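Local coordinates for protein enoyl-CoA hydratase carB homologue (Streptomyces cattleya, PDB 5O34) that probably catalyses a crotonase-type reaction on a coenzyme A-linked substrate in thienamycin biosynthesis, at residues L230-A233 and L234-R238; A237-I240 and S241-A245; R265-R268 and E269-S273. One frame throughout, in Å; residues are numbered along the deposited sequence.

Interaction 1: L230-A233 and L234-R238; sequences LDRA and LELAR
In helix 229-242, which packs against the main beta-sheet of this crotonase-like fold, R232 reaches one turn forward and sets its guanidinium over L236 with E235 at its edge. CG of R232 stands anti to the backbone N (chi1 -173°) and the chain bends at the next bond, which carries the group along the helix toward its C-terminal end. CB of L236 sits over the centre of one guanidinium face, 4.1 Å from that plane. E235 comes instead at the edge, near that plane, with R232 NH1 3.7 Å from E235 CD. Its carboxylate stands nearly perpendicular to the guanidinium, the two planes 87° apart, so the charges meet without the parallel, two-pronged pairing of a close bridge. The nearest oxygen, E235 OE1, is 3.9 Å from R232 NH1, which makes this a long salt bridge. The stronger partner of R232 is E222, on the edge strand 222-224, which forms a salt bridge with R232 NE.

On another side of the helix, L230 and L234 meet through their branches, L230 CG resting 3.9 Å from L234 CD1. Beneath the side chains runs regular i to i+4 bonding. L234 N gives its hydrogen to L230 O at 2.9 Å, and L236 N reaches R232 O at 2.8 Å. E235 N to D231 O and A237 N to A233 O continue the same pattern.

A233 turns its methyl onto V94 and L165 of the sheet, while L236 packs on Y163 and I143 of its own chain and on T205 of the second subunit. The chemistry therefore divides round the helix: A233, L236 and A237 face the strands, while L236 also covers one flat face of R232, whose charge is probably balanced chiefly by E222, E235 adding a weaker attraction.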
ATOM      1  N   LEU A 230       2.845 -12.393 -25.728  1.00 58.46           N
ATOM      2  CA  LEU A 230       1.702 -11.828 -26.453  1.00 57.90           C
ATOM      3  C   LEU A 230       0.483 -12.764 -26.414  1.00 62.16           C
ATOM      4  O   LEU A 230      -0.633 -12.277 -26.259  1.00 62.30           O
ATOM      5  CB  LEU A 230       2.090 -11.408 -27.874  1.00 57.76           C
ATOM      6  CG  LEU A 230       1.111 -10.530 -28.670  1.00 62.59           C
ATOM      7  CD1 LEU A 230       0.950  -9.146 -28.039  1.00 63.48           C
ATOM      8  CD2 LEU A 230       1.600 -10.352 -30.085  1.00 63.77           C
ATOM      9  N   ASP A 231       0.706 -14.090 -26.450  1.00 59.21           N
ATOM     10  CA  ASP A 231      -0.346 -15.114 -26.347  1.00 59.80           C
ATOM     11  C   ASP A 231      -1.140 -14.982 -25.061  1.00 60.96           C
ATOM     12  O   ASP A 231      -2.375 -15.020 -25.084  1.00 60.27           O
ATOM     13  CB  ASP A 231       0.267 -16.522 -26.422  1.00 62.87           C
ATOM     14  CG  ASP A 231       0.781 -16.849 -27.794  1.00 85.64           C
ATOM     15  OD1 ASP A 231       0.323 -16.215 -28.754  1.00 90.73           O
ATOM     16  OD2 ASP A 231       1.587 -17.794 -27.917  1.00 93.76           O
ATOM     17  N   ARG A 232      -0.420 -14.848 -23.938  1.00 56.40           N
ATOM     18  CA  ARG A 232      -1.016 -14.680 -22.620  1.00 55.19           C
ATOM     19  C   ARG A 232      -1.730 -13.317 -22.554  1.00 55.20           C
ATOM     20  O   ARG A 232      -2.873 -13.257 -22.101  1.00 53.65           O
ATOM     21  CB  ARG A 232       0.061 -14.866 -21.528  1.00 55.57           C
ATOM     22  CG  ARG A 232      -0.437 -14.885 -20.082  1.00 58.98           C
ATOM     23  CD  ARG A 232      -1.698 -15.688 -19.823  1.00 57.22           C
ATOM     24  NE  ARG A 232      -2.333 -15.235 -18.586  1.00 59.11           N
ATOM     25  CZ  ARG A 232      -3.628 -15.349 -18.309  1.00 72.98           C
ATOM     26  NH1 ARG A 232      -4.458 -15.900 -19.189  1.00 63.54           N
ATOM     27  NH2 ARG A 232      -4.105 -14.906 -17.154  1.00 60.44           N
ATOM     28  N   ALA A 233      -1.101 -12.260 -23.108  1.00 51.79           N
ATOM     29  CA  ALA A 233      -1.683 -10.911 -23.163  1.00 52.34           C
ATOM     30  C   ALA A 233      -3.043 -10.909 -23.866  1.00 57.03           C
ATOM     31  O   ALA A 233      -4.019 -10.399 -23.309  1.00 56.43           O
ATOM     32  CB  ALA A 233      -0.724  -9.949 -23.850  1.00 53.13           C
ATOM     33  N   LEU A 234      -3.126 -11.567 -25.038  1.00 55.15           N
ATOM     34  CA  LEU A 234      -4.355 -11.657 -25.830  1.00 55.65           C
ATOM     35  C   LEU A 234      -5.368 -12.620 -25.237  1.00 59.63           C
ATOM     36  O   LEU A 234      -6.568 -12.362 -25.340  1.00 59.62           O
ATOM     37  CB  LEU A 234      -4.055 -11.966 -27.300  1.00 56.20           C
ATOM     38  CG  LEU A 234      -2.993 -11.063 -27.956  1.00 61.93           C
ATOM     39  CD1 LEU A 234      -2.605 -11.569 -29.303  1.00 62.70           C
ATOM     40  CD2 LEU A 234      -3.408  -9.595 -27.980  1.00 64.38           C
ATOM     41  N   GLU A 235      -4.902 -13.692 -24.562  1.00 56.97           N
ATOM     42  CA  GLU A 235      -5.796 -14.635 -23.871  1.00 56.88           C
ATOM     43  C   GLU A 235      -6.482 -13.896 -22.715  1.00 60.36           C
ATOM     44  O   GLU A 235      -7.701 -13.997 -22.569  1.00 60.62           O
ATOM     45  CB  GLU A 235      -5.031 -15.869 -23.351  1.00 58.14           C
ATOM     46  CG  GLU A 235      -5.915 -16.862 -22.610  1.00 67.96           C
ATOM     47  CD  GLU A 235      -5.258 -18.107 -22.042  1.00 96.01           C
ATOM     48  OE1 GLU A 235      -4.024 -18.277 -22.194  1.00 92.36           O
ATOM     49  OE2 GLU A 235      -5.995 -18.924 -21.441  1.00 92.86           O
ATOM     50  N   LEU A 236      -5.704 -13.120 -21.931  1.00 56.17           N
ATOM     51  CA  LEU A 236      -6.251 -12.326 -20.830  1.00 55.92           C
ATOM     52  C   LEU A 236      -7.165 -11.212 -21.355  1.00 57.01           C
ATOM     53  O   LEU A 236      -8.239 -10.996 -20.786  1.00 55.59           O
ATOM     54  CB  LEU A 236      -5.147 -11.775 -19.901  1.00 56.28           C
ATOM     55  CG  LEU A 236      -5.596 -10.844 -18.753  1.00 60.97           C
ATOM     56  CD1 LEU A 236      -6.529 -11.550 -17.764  1.00 60.71           C
ATOM     57  CD2 LEU A 236      -4.409 -10.276 -18.045  1.00 64.54           C
ATOM     58  N   ALA A 237      -6.761 -10.544 -22.457  1.00 53.54           N
ATOM     59  CA  ALA A 237      -7.572  -9.498 -23.105  1.00 53.80           C
ATOM     60  C   ALA A 237      -8.931 -10.058 -23.542  1.00 59.31           C
ATOM     61  O   ALA A 237      -9.953  -9.400 -23.351  1.00 59.05           O
ATOM     62  CB  ALA A 237      -6.832  -8.922 -24.293  1.00 54.51           C
ATOM     63  N   ARG A 238      -8.936 -11.308 -24.056  1.00 58.27           N
ATOM     64  CA  ARG A 238     -10.120 -12.054 -24.481  1.00 58.81           C
ATOM     65  C   ARG A 238     -11.050 -12.320 -23.286  1.00 61.93           C
ATOM     66  O   ARG A 238     -12.259 -12.110 -23.407  1.00 61.91           O
ATOM     67  CB  ARG A 238      -9.700 -13.373 -25.155  1.00 60.85           C
ATOM     68  CG  ARG A 238     -10.437 -13.665 -26.452  1.00 72.73           C
ATOM     69  CD  ARG A 238      -9.700 -14.676 -27.312  1.00 79.66           C
ATOM     70  NE  ARG A 238      -8.598 -14.075 -28.070  1.00 82.87           N
ATOM     71  CZ  ARG A 238      -7.350 -14.538 -28.082  1.00 87.38           C
ATOM     72  NH1 ARG A 238      -7.023 -15.607 -27.362  1.00 66.59           N
ATOM     73  NH2 ARG A 238      -6.422 -13.936 -28.810  1.00 72.38           N
TER

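Interaction 2: A237-I240 and S241-A245; sequences ARTI and SGYTA
Y243 folds back beneath the end of helix 229-242, one face of its ring covered by the peptide oxygen T239 O, which sits 3.6 Å above the plane over the ring centre. T239 runs alongside the tyrosine, pointing the same way, and its methyl CG2 comes 3.5 Å from Y243 OH. That methyl is anti to the backbone N, an orientation that leaves OG1 beside the N and bonded to E235 O. The apolar touch of I240 CG2 on Y243 CD2 is looser, at 4.5 Å.

Among the backbone bonds, S241 N to A237 O is a sound helical link of 2.8 Å. After it the winding changes: G242 N divides itself weakly between R238 O and T239 O, and Y243 N turns to I240 O at 3.1 Å, approaching from above the carbonyl plane. The span thus shortens from four residues to three as the helix ends.

The polar ends are held from outside, S241 OG by D53 O and Y243 OH by L204 O of the second subunit. I240 lies over C92 and I143, on strands 92-96 and 142-146, and also on L204 of that subunit, so the helix end sits between the sheet and the trimer interface.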
ATOM      1  N   ALA A 237      -6.761 -10.544 -22.457  1.00 53.54           N
ATOM      2  CA  ALA A 237      -7.572  -9.498 -23.105  1.00 53.80           C
ATOM      3  C   ALA A 237      -8.931 -10.058 -23.542  1.00 59.31           C
ATOM      4  O   ALA A 237      -9.953  -9.400 -23.351  1.00 59.05           O
ATOM      5  CB  ALA A 237      -6.832  -8.922 -24.293  1.00 54.51           C
ATOM      6  N   ARG A 238      -8.936 -11.308 -24.056  1.00 58.27           N
ATOM      7  CA  ARG A 238     -10.120 -12.054 -24.481  1.00 58.81           C
ATOM      8  C   ARG A 238     -11.050 -12.320 -23.286  1.00 61.93           C
ATOM      9  O   ARG A 238     -12.259 -12.110 -23.407  1.00 61.91           O
ATOM     10  CB  ARG A 238      -9.700 -13.373 -25.155  1.00 60.85           C
ATOM     11  CG  ARG A 238     -10.437 -13.665 -26.452  1.00 72.73           C
ATOM     12  CD  ARG A 238      -9.700 -14.676 -27.312  1.00 79.66           C
ATOM     13  NE  ARG A 238      -8.598 -14.075 -28.070  1.00 82.87           N
ATOM     14  CZ  ARG A 238      -7.350 -14.538 -28.082  1.00 87.38           C
ATOM     15  NH1 ARG A 238      -7.023 -15.607 -27.362  1.00 66.59           N
ATOM     16  NH2 ARG A 238      -6.422 -13.936 -28.810  1.00 72.38           N
ATOM     17  N   THR A 239     -10.484 -12.740 -22.125  1.00 57.69           N
ATOM     18  CA  THR A 239     -11.246 -12.977 -20.885  1.00 56.77           C
ATOM     19  C   THR A 239     -11.928 -11.669 -20.411  1.00 59.79           C
ATOM     20  O   THR A 239     -13.135 -11.670 -20.144  1.00 58.50           O
ATOM     21  CB  THR A 239     -10.340 -13.604 -19.807  1.00 60.81           C
ATOM     22  OG1 THR A 239      -9.811 -14.847 -20.286  1.00 60.26           O
ATOM     23  CG2 THR A 239     -11.071 -13.828 -18.477  1.00 56.14           C
ATOM     24  N   ILE A 240     -11.149 -10.558 -20.340  1.00 56.17           N
ATOM     25  CA  ILE A 240     -11.654  -9.237 -19.932  1.00 55.84           C
ATOM     26  C   ILE A 240     -12.751  -8.785 -20.893  1.00 59.86           C
ATOM     27  O   ILE A 240     -13.824  -8.382 -20.441  1.00 59.51           O
ATOM     28  CB  ILE A 240     -10.538  -8.165 -19.747  1.00 58.33           C
ATOM     29  CG1 ILE A 240      -9.454  -8.641 -18.739  1.00 58.58           C
ATOM     30  CG2 ILE A 240     -11.157  -6.837 -19.300  1.00 57.82           C
ATOM     31  CD1 ILE A 240      -8.159  -7.812 -18.691  1.00 63.35           C
ATOM     32  N   SER A 241     -12.504  -8.934 -22.217  1.00 57.10           N
ATOM     33  CA  SER A 241     -13.459  -8.587 -23.274  1.00 57.18           C
ATOM     34  C   SER A 241     -14.781  -9.356 -23.177  1.00 60.46           C
ATOM     35  O   SER A 241     -15.822  -8.812 -23.532  1.00 61.33           O
ATOM     36  CB  SER A 241     -12.834  -8.780 -24.646  1.00 62.27           C
ATOM     37  OG  SER A 241     -13.540  -8.009 -25.600  1.00 78.41           O
ATOM     38  N   GLY A 242     -14.732 -10.582 -22.648  1.00 56.84           N
ATOM     39  CA  GLY A 242     -15.898 -11.441 -22.451  1.00 56.02           C
ATOM     40  C   GLY A 242     -16.819 -11.048 -21.309  1.00 61.47           C
ATOM     41  O   GLY A 242     -17.964 -11.516 -21.250  1.00 61.35           O
ATOM     42  N   TYR A 243     -16.337 -10.206 -20.367  1.00 58.49           N
ATOM     43  CA  TYR A 243     -17.191  -9.750 -19.256  1.00 58.12           C
ATOM     44  C   TYR A 243     -18.158  -8.681 -19.769  1.00 61.50           C
ATOM     45  O   TYR A 243     -17.806  -7.952 -20.697  1.00 61.01           O
ATOM     46  CB  TYR A 243     -16.365  -9.132 -18.102  1.00 58.58           C
ATOM     47  CG  TYR A 243     -15.290  -9.996 -17.469  1.00 58.16           C
ATOM     48  CD1 TYR A 243     -15.542 -11.326 -17.129  1.00 59.46           C
ATOM     49  CD2 TYR A 243     -14.059  -9.455 -17.110  1.00 57.66           C
ATOM     50  CE1 TYR A 243     -14.569 -12.110 -16.509  1.00 57.66           C
ATOM     51  CE2 TYR A 243     -13.081 -10.229 -16.489  1.00 57.67           C
ATOM     52  CZ  TYR A 243     -13.343 -11.554 -16.182  1.00 59.79           C
ATOM     53  OH  TYR A 243     -12.373 -12.304 -15.567  1.00 56.20           O
ATOM     54  N   THR A 244     -19.346  -8.555 -19.136  1.00 58.65           N
ATOM     55  CA  THR A 244     -20.339  -7.522 -19.449  1.00 58.85           C
ATOM     56  C   THR A 244     -19.599  -6.183 -19.400  1.00 64.05           C
ATOM     57  O   THR A 244     -19.041  -5.836 -18.358  1.00 65.80           O
ATOM     58  CB  THR A 244     -21.495  -7.572 -18.413  1.00 67.23           C
ATOM     59  OG1 THR A 244     -22.042  -8.889 -18.373  1.00 66.08           O
ATOM     60  CG2 THR A 244     -22.606  -6.560 -18.703  1.00 65.52           C
ATOM     61  N   ALA A 245     -19.505  -5.490 -20.539  1.00 59.57           N
ATOM     62  CA  ALA A 245     -18.803  -4.211 -20.630  1.00 59.38           C
ATOM     63  C   ALA A 245     -19.235  -3.195 -19.556  1.00 63.83           C
ATOM     64  O   ALA A 245     -18.358  -2.628 -18.905  1.00 63.40           O
ATOM     65  CB  ALA A 245     -18.945  -3.617 -22.025  1.00 60.00           C
TER

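Interaction 3: R265-R268 and E269-S273; sequences RIRR and EAKES
E272 lies across one face of the R268 guanidinium, a charge pairing near the C-terminal end of helix 252-273. E272 OE2 is 3.3 Å from R268 NE but well out of the guanidinium plane, so the pair attracts by charge without a directed hydrogen bond. The two flat groups are turned 48° against each other. R268 bends at chi2 (88°) to bring its end forward over the glutamate, whose stronger partner is R254 of the third subunit; two arginines thus share one carboxylate.

R267 and K271 run side by side, with K271 NZ 4.1 Å from R267 CG, and both form salt bridges with D126, their positive ends converging on one carboxylate. R267 also reaches D130 and E264.

The apolar contact is that of I266 CG2 with A270 CB, at 4.0 Å. Separately, the methyl I266 CD1 touches a carboxylate oxygen, E269 OE1, at 3.6 Å as the two chains pass at a slant.

In the backbone, A270 N to I266 O is short and nearly straight, 2.7 Å with an N-H...O angle of 176°. The next two bonds are weak: K271 N to R267 O at 3.3 Å and E272 N to R268 O at 3.4 Å.

The helix is set against two others. I266 and A270 pack on F185 of helix 184-194, and R267 and K271 face helix 120-137 through T129, N122 and I125. Beyond them, E269 and S273 pack on R254 of the third subunit, and S273 OG makes a weak hydrogen bond to S250 O of that subunit.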
ATOM      1  N   ARG A 265      -2.269  16.293  -8.805  1.00 50.51           N
ATOM      2  CA  ARG A 265      -1.578  17.123  -7.818  1.00 51.08           C
ATOM      3  C   ARG A 265      -0.074  17.236  -8.101  1.00 56.24           C
ATOM      4  O   ARG A 265       0.533  18.238  -7.727  1.00 57.67           O
ATOM      5  CB  ARG A 265      -1.813  16.587  -6.407  1.00 52.50           C
ATOM      6  CG  ARG A 265      -3.039  17.203  -5.739  1.00 63.31           C
ATOM      7  CD  ARG A 265      -3.159  16.792  -4.289  1.00 69.58           C
ATOM      8  NE  ARG A 265      -3.376  15.352  -4.168  1.00 72.25           N
ATOM      9  CZ  ARG A 265      -4.569  14.778  -4.077  1.00 77.01           C
ATOM     10  NH1 ARG A 265      -5.670  15.518  -4.066  1.00 57.76           N
ATOM     11  NH2 ARG A 265      -4.670  13.459  -3.989  1.00 64.26           N
ATOM     12  N   ILE A 266       0.518  16.218  -8.767  1.00 52.46           N
ATOM     13  CA  ILE A 266       1.945  16.163  -9.119  1.00 51.97           C
ATOM     14  C   ILE A 266       2.316  17.204 -10.186  1.00 54.31           C
ATOM     15  O   ILE A 266       3.450  17.672 -10.176  1.00 54.22           O
ATOM     16  CB  ILE A 266       2.429  14.714  -9.528  1.00 54.91           C
ATOM     17  CG1 ILE A 266       2.013  13.601  -8.522  1.00 54.80           C
ATOM     18  CG2 ILE A 266       3.942  14.639  -9.808  1.00 55.76           C
ATOM     19  CD1 ILE A 266       2.191  13.868  -7.020  1.00 62.90           C
ATOM     20  N   ARG A 267       1.386  17.541 -11.107  1.00 50.19           N
ATOM     21  CA  ARG A 267       1.603  18.474 -12.223  1.00 50.66           C
ATOM     22  C   ARG A 267       2.484  19.689 -11.846  1.00 56.43           C
ATOM     23  O   ARG A 267       3.600  19.822 -12.361  1.00 56.15           O
ATOM     24  CB  ARG A 267       0.264  18.907 -12.852  1.00 49.34           C
ATOM     25  CG  ARG A 267       0.398  19.647 -14.189  1.00 55.64           C
ATOM     26  CD  ARG A 267      -0.921  20.250 -14.687  1.00 53.50           C
ATOM     27  NE  ARG A 267      -1.941  19.239 -14.989  1.00 54.36           N
ATOM     28  CZ  ARG A 267      -2.067  18.613 -16.159  1.00 65.21           C
ATOM     29  NH1 ARG A 267      -1.237  18.882 -17.158  1.00 51.66           N
ATOM     30  NH2 ARG A 267      -3.014  17.698 -16.331  1.00 52.62           N
ATOM     31  N   ARG A 268       2.018  20.509 -10.898  1.00 55.02           N
ATOM     32  CA  ARG A 268       2.725  21.693 -10.412  1.00 55.98           C
ATOM     33  C   ARG A 268       4.044  21.333  -9.690  1.00 62.15           C
ATOM     34  O   ARG A 268       5.060  21.991  -9.918  1.00 62.22           O
ATOM     35  CB  ARG A 268       1.765  22.551  -9.559  1.00 56.50           C
ATOM     36  CG  ARG A 268       2.381  23.338  -8.400  1.00 66.58           C
ATOM     37  CD  ARG A 268       2.891  24.717  -8.779  1.00 72.85           C
ATOM     38  NE  ARG A 268       3.451  25.403  -7.608  1.00 77.47           N
ATOM     39  CZ  ARG A 268       3.858  26.669  -7.593  1.00 90.25           C
ATOM     40  NH1 ARG A 268       3.760  27.420  -8.684  1.00 78.98           N
ATOM     41  NH2 ARG A 268       4.362  27.197  -6.481  1.00 76.48           N
ATOM     42  N   GLU A 269       4.030  20.284  -8.851  1.00 60.57           N
ATOM     43  CA  GLU A 269       5.206  19.798  -8.108  1.00 61.18           C
ATOM     44  C   GLU A 269       6.353  19.339  -9.027  1.00 65.71           C
ATOM     45  O   GLU A 269       7.499  19.748  -8.824  1.00 65.69           O
ATOM     46  CB  GLU A 269       4.809  18.655  -7.159  1.00 62.78           C
ATOM     47  CG  GLU A 269       4.048  19.100  -5.921  1.00 73.21           C
ATOM     48  CD  GLU A 269       3.314  18.028  -5.130  1.00 89.53           C
ATOM     49  OE1 GLU A 269       3.514  16.820  -5.402  1.00 72.61           O
ATOM     50  OE2 GLU A 269       2.530  18.405  -4.228  1.00 85.96           O
ATOM     51  N   ALA A 270       6.040  18.501 -10.037  1.00 63.16           N
ATOM     52  CA  ALA A 270       6.994  17.963 -11.023  1.00 63.37           C
ATOM     53  C   ALA A 270       7.665  19.077 -11.829  1.00 70.07           C
ATOM     54  O   ALA A 270       8.846  18.962 -12.165  1.00 70.13           O
ATOM     55  CB  ALA A 270       6.296  16.990 -11.961  1.00 63.62           C
ATOM     56  N   LYS A 271       6.912  20.160 -12.116  1.00 67.74           N
ATOM     57  CA  LYS A 271       7.396  21.340 -12.832  1.00 67.62           C
ATOM     58  C   LYS A 271       8.552  22.005 -12.077  1.00 74.67           C
ATOM     59  O   LYS A 271       9.633  22.166 -12.649  1.00 76.06           O
ATOM     60  CB  LYS A 271       6.251  22.328 -13.086  1.00 68.29           C
ATOM     61  CG  LYS A 271       5.451  21.989 -14.329  1.00 68.24           C
ATOM     62  CD  LYS A 271       4.103  22.687 -14.342  1.00 69.12           C
ATOM     63  CE  LYS A 271       3.353  22.393 -15.613  1.00 64.18           C
ATOM     64  NZ  LYS A 271       2.040  23.072 -15.631  1.00 63.26           N
ATOM     65  N   GLU A 272       8.345  22.326 -10.783  1.00 71.58           N
ATOM     66  CA  GLU A 272       9.359  22.934  -9.912  1.00 71.59           C
ATOM     67  C   GLU A 272      10.620  22.056  -9.794  1.00 76.98           C
ATOM     68  O   GLU A 272      11.733  22.571  -9.880  1.00 77.23           O
ATOM     69  CB  GLU A 272       8.782  23.197  -8.513  1.00 72.83           C
ATOM     70  CG  GLU A 272       7.725  24.284  -8.462  1.00 87.08           C
ATOM     71  CD  GLU A 272       7.145  24.491  -7.080  1.00114.80           C
ATOM     72  OE1 GLU A 272       7.687  25.329  -6.322  1.00114.33           O
ATOM     73  OE2 GLU A 272       6.162  23.790  -6.745  1.00110.65           O
ATOM     74  N   SER A 273      10.431  20.734  -9.623  1.00 73.82           N
ATOM     75  CA  SER A 273      11.495  19.738  -9.445  1.00 73.66           C
ATOM     76  C   SER A 273      12.411  19.514 -10.667  1.00 78.64           C
ATOM     77  O   SER A 273      13.623  19.355 -10.485  1.00 77.90           O
ATOM     78  CB  SER A 273      10.905  18.414  -8.984  1.00 75.74           C
ATOM     79  OG  SER A 273      10.595  18.424  -7.601  1.00 81.00           O
TER

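How the interactions relate
Interactions 1 and 2 follow one another on helix 229-242 and share A237 and R238, their centres 11 Å apart; interaction 3 belongs to helix 252-273, on the opposite side of the chain's centre, about 36 Å from either centre. Interaction 2 is the most buried, with four of its seven touching residues inside, against three of eight in interaction 1 and two of eight in interaction 3. The first two set apolar residues on the main sheet and touch the second subunit; interaction 3 rests on helices, meets the third subunit and, with three exposed residues, is the most ionic. Interaction 1 has one long internal salt bridge, while interaction 2 depends on backbone and aromatic contacts.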